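Local coordinates for response regulator receiver protein (Paraburkholderia phymatum, PDB 5TE9) that probably relays signals as a receiver domain of a two-component system, its output presumably switched by phosphorylation of a conserved aspartate, at the interface of chains A and B. Coordinates in Å, arbitrary orientation; residue numbers count along the deposited sequence, not the author numbering. Chains: chain A/B, Response regulator receiver protein.

The interface of chains A and B. Residues chain A 140-141, 143-144, 146-148; chain B 40-43.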
ATOM      1  N   VAL A 140      -5.430   5.849   4.911  1.00 41.97           N
ATOM      2  CA  VAL A 140      -6.066   5.229   3.760  1.00 39.97           C
ATOM      3  C   VAL A 140      -7.252   4.370   4.207  1.00 45.03           C
ATOM      4  O   VAL A 140      -8.321   4.393   3.583  1.00 47.85           O
ATOM      5  CB  VAL A 140      -5.014   4.431   2.963  1.00 44.16           C
ATOM      6  CG1 VAL A 140      -5.671   3.466   1.981  1.00 40.29           C
ATOM      7  CG2 VAL A 140      -4.066   5.408   2.233  1.00 36.60           C
ATOM      8  N   ARG A 141      -7.102   3.645   5.324  1.00 42.83           N
ATOM      9  CA  ARG A 141      -8.200   2.827   5.822  1.00 59.22           C
ATOM     10  C   ARG A 141      -9.395   3.683   6.216  1.00 60.95           C
ATOM     11  O   ARG A 141     -10.542   3.323   5.933  1.00 69.16           O
ATOM     12  CB  ARG A 141      -7.742   1.993   7.017  1.00 65.32           C
ATOM     13  CG  ARG A 141      -6.835   0.845   6.670  1.00 64.69           C
ATOM     14  CD  ARG A 141      -6.523   0.013   7.901  1.00 60.68           C
ATOM     15  NE  ARG A 141      -7.684  -0.713   8.400  1.00 58.47           N
ATOM     16  CZ  ARG A 141      -8.326  -0.409   9.519  1.00 63.20           C
ATOM     17  NH1 ARG A 141      -7.926   0.617  10.245  1.00 61.20           N
ATOM     18  NH2 ARG A 141      -9.367  -1.131   9.916  1.00 70.15           N
ATOM     19  N   ILE A 143     -10.531   6.423   5.123  1.00 52.02           N
ATOM     20  CA  ILE A 143     -11.114   7.250   4.078  1.00 53.39           C
ATOM     21  C   ILE A 143     -11.731   6.326   3.049  1.00 53.65           C
ATOM     22  O   ILE A 143     -11.015   5.578   2.371  1.00 55.35           O
ATOM     23  CB  ILE A 143     -10.071   8.186   3.452  1.00 58.98           C
ATOM     24  CG1 ILE A 143      -9.616   9.206   4.499  1.00 59.87           C
ATOM     25  CG2 ILE A 143     -10.635   8.886   2.230  1.00 56.78           C
ATOM     26  CD1 ILE A 143      -8.655  10.207   3.986  1.00 50.77           C
ATOM     27  N   SER A 144     -13.056   6.415   2.912  1.00 58.16           N
ATOM     28  CA  SER A 144     -13.833   5.389   2.222  1.00 66.31           C
ATOM     29  C   SER A 144     -13.350   5.168   0.793  1.00 65.43           C
ATOM     30  O   SER A 144     -13.168   4.026   0.360  1.00 69.76           O
ATOM     31  CB  SER A 144     -15.317   5.763   2.232  1.00 66.18           C
ATOM     32  OG  SER A 144     -15.671   6.391   3.448  1.00 69.01           O
ATOM     33  N   PHE A 146     -10.555   5.648  -0.759  1.00 48.56           N
ATOM     34  CA  PHE A 146      -9.141   5.405  -1.013  1.00 44.70           C
ATOM     35  C   PHE A 146      -8.819   3.919  -0.892  1.00 55.14           C
ATOM     36  O   PHE A 146      -9.307   3.245   0.015  1.00 57.68           O
ATOM     37  CB  PHE A 146      -8.253   6.175  -0.035  1.00 43.17           C
ATOM     38  CG  PHE A 146      -8.159   7.640  -0.313  1.00 44.57           C
ATOM     39  CD1 PHE A 146      -8.736   8.183  -1.440  1.00 51.94           C
ATOM     40  CD2 PHE A 146      -7.477   8.469   0.558  1.00 44.24           C
ATOM     41  CE1 PHE A 146      -8.645   9.535  -1.688  1.00 57.92           C
ATOM     42  CE2 PHE A 146      -7.378   9.822   0.321  1.00 50.46           C
ATOM     43  CZ  PHE A 146      -7.964  10.362  -0.804  1.00 53.74           C
ATOM     44  N   TRP A 147      -7.958   3.425  -1.782  1.00 41.21           N
ATOM     45  CA  TRP A 147      -7.575   2.020  -1.792  1.00 43.99           C
ATOM     46  C   TRP A 147      -6.094   1.884  -2.112  1.00 43.57           C
ATOM     47  O   TRP A 147      -5.528   2.702  -2.840  1.00 42.49           O
ATOM     48  CB  TRP A 147      -8.370   1.220  -2.820  1.00 43.66           C
ATOM     49  CG  TRP A 147      -9.829   1.260  -2.617  1.00 50.09           C
ATOM     50  CD1 TRP A 147     -10.685   2.273  -2.968  1.00 57.70           C
ATOM     51  CD2 TRP A 147     -10.633   0.236  -2.034  1.00 53.83           C
ATOM     52  NE1 TRP A 147     -11.969   1.944  -2.620  1.00 65.22           N
ATOM     53  CE2 TRP A 147     -11.968   0.700  -2.046  1.00 61.96           C
ATOM     54  CE3 TRP A 147     -10.356  -1.023  -1.493  1.00 49.38           C
ATOM     55  CZ2 TRP A 147     -13.014  -0.049  -1.546  1.00 64.70           C
ATOM     56  CZ3 TRP A 147     -11.389  -1.761  -0.992  1.00 59.83           C
ATOM     57  CH2 TRP A 147     -12.710  -1.280  -1.026  1.00 67.77           C
ATOM     58  N   PHE A 148      -5.476   0.835  -1.569  1.00 38.64           N
ATOM     59  CA  PHE A 148      -4.128   0.457  -1.953  1.00 43.83           C
ATOM     60  C   PHE A 148      -4.151  -0.497  -3.138  1.00 48.83           C
ATOM     61  O   PHE A 148      -4.953  -1.433  -3.188  1.00 53.27           O
ATOM     62  CB  PHE A 148      -3.396  -0.213  -0.795  1.00 42.51           C
ATOM     63  CG  PHE A 148      -2.859   0.736   0.208  1.00 44.59           C
ATOM     64  CD1 PHE A 148      -1.925   1.695  -0.160  1.00 44.63           C
ATOM     65  CD2 PHE A 148      -3.266   0.670   1.527  1.00 44.83           C
ATOM     66  CE1 PHE A 148      -1.415   2.566   0.767  1.00 41.50           C
ATOM     67  CE2 PHE A 148      -2.751   1.546   2.461  1.00 45.67           C
ATOM     68  CZ  PHE A 148      -1.831   2.497   2.079  1.00 41.00           C
TER
ATOM     69  N   TYR B  40      -6.866  -3.855   4.960  1.00 45.88           N
ATOM     70  CA  TYR B  40      -6.017  -2.768   4.491  1.00 43.21           C
ATOM     71  C   TYR B  40      -6.323  -2.345   3.062  1.00 42.87           C
ATOM     72  O   TYR B  40      -5.567  -1.561   2.488  1.00 48.53           O
ATOM     73  CB  TYR B  40      -4.550  -3.143   4.646  1.00 36.22           C
ATOM     74  CG  TYR B  40      -4.189  -3.259   6.104  1.00 40.15           C
ATOM     75  CD1 TYR B  40      -3.857  -2.144   6.848  1.00 43.24           C
ATOM     76  CD2 TYR B  40      -4.220  -4.466   6.744  1.00 39.32           C
ATOM     77  CE1 TYR B  40      -3.544  -2.243   8.182  1.00 44.97           C
ATOM     78  CE2 TYR B  40      -3.914  -4.578   8.075  1.00 44.19           C
ATOM     79  CZ  TYR B  40      -3.569  -3.470   8.790  1.00 48.28           C
ATOM     80  OH  TYR B  40      -3.262  -3.600  10.125  1.00 58.29           O
ATOM     81  N   LYS B  41      -7.422  -2.825   2.486  1.00 43.09           N
ATOM     82  CA  LYS B  41      -7.970  -2.271   1.250  1.00 40.56           C
ATOM     83  C   LYS B  41      -7.017  -2.458   0.079  1.00 39.06           C
ATOM     84  O   LYS B  41      -6.747  -1.531  -0.688  1.00 49.71           O
ATOM     85  CB  LYS B  41      -8.331  -0.791   1.415  1.00 43.57           C
ATOM     86  CG  LYS B  41      -9.636  -0.543   2.128  1.00 54.70           C
ATOM     87  CD  LYS B  41      -9.465   0.620   3.097  1.00 61.67           C
ATOM     88  CE  LYS B  41     -10.567   1.644   2.981  1.00 62.89           C
ATOM     89  NZ  LYS B  41     -10.550   2.360   1.696  1.00 63.44           N
ATOM     90  N   LEU B  42      -6.486  -3.667  -0.050  1.00 35.01           N
ATOM     91  CA  LEU B  42      -5.748  -4.019  -1.253  1.00 36.30           C
ATOM     92  C   LEU B  42      -6.748  -4.347  -2.336  1.00 41.81           C
ATOM     93  O   LEU B  42      -7.636  -5.176  -2.138  1.00 48.87           O
ATOM     94  CB  LEU B  42      -4.821  -5.209  -1.015  1.00 45.82           C
ATOM     95  CG  LEU B  42      -3.378  -4.837  -0.702  1.00 57.01           C
ATOM     96  CD1 LEU B  42      -2.687  -6.044  -0.125  1.00 62.88           C
ATOM     97  CD2 LEU B  42      -2.672  -4.357  -1.960  1.00 56.55           C
ATOM     98  N   LEU B  43      -6.617  -3.691  -3.475  1.00 34.68           N
ATOM     99  CA  LEU B  43      -7.510  -3.989  -4.577  1.00 39.19           C
ATOM    100  C   LEU B  43      -7.073  -5.194  -5.394  1.00 42.52           C
ATOM    101  O   LEU B  43      -7.861  -5.667  -6.214  1.00 45.57           O
ATOM    102  CB  LEU B  43      -7.637  -2.778  -5.492  1.00 43.06           C
ATOM    103  CG  LEU B  43      -8.636  -1.736  -4.980  1.00 49.36           C
ATOM    104  CD1 LEU B  43      -8.912  -0.680  -6.035  1.00 49.77           C
ATOM    105  CD2 LEU B  43      -9.915  -2.441  -4.575  1.00 53.10           C
TER
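B:Lys41 reaches across to A:Trp147 and illustrates how one long side chain can serve an apolar surface with its stem and polar groups with its tip. Its CB and CG lie against the six-membered part of the indole, CB 3.6 Å from A:Trp147 CE3, and the two side chains meet at about a right angle. Bends at chi2 and chi3 carry the lysine past A:Arg141 CA, and a sharper last turn (chi4 -67°) swings NZ over the five-membered ring, 4.3 Å from its centroid, a cation-pi contact if the amine is protonated. The tip's placement is doubtful, since NZ is modelled too near A:Phe146 O; this contact and weak hydrogen bonds to the carbonyls of A:Ile143 and A:Ser144 are therefore tentative. B:Leu43 takes the opposite face of the indole, CD2 lying 3.4 Å from A:Trp147 CE3 toward the rim, which leaves the ring sandwiched between two residues of chain B.

Backbone bonds set the register: A:Phe148 N donates to B:Lys41 O (2.8 Å), and B:Leu43 N to A:Phe148 O (2.8 Å), bracketing B:Leu42 and pairing it with A:Phe148 as a parallel beta bridge. At the A:Phe148 ring edge, in plane, sits B:Tyr40 O, 3.3 Å from CD2. Farther out, A:Arg141 CD sits above the B:Tyr40 ring plane, outward of CD1 (3.6 Å) and CE1, guanidinium and ring 56° apart.

The patch joins helix 133-142, the turn after it and terminal strand 146-152 of one receiver domain to the loop after helix 27-39 of the other, and recurs by two-fold symmetry in a possibly biological dimer.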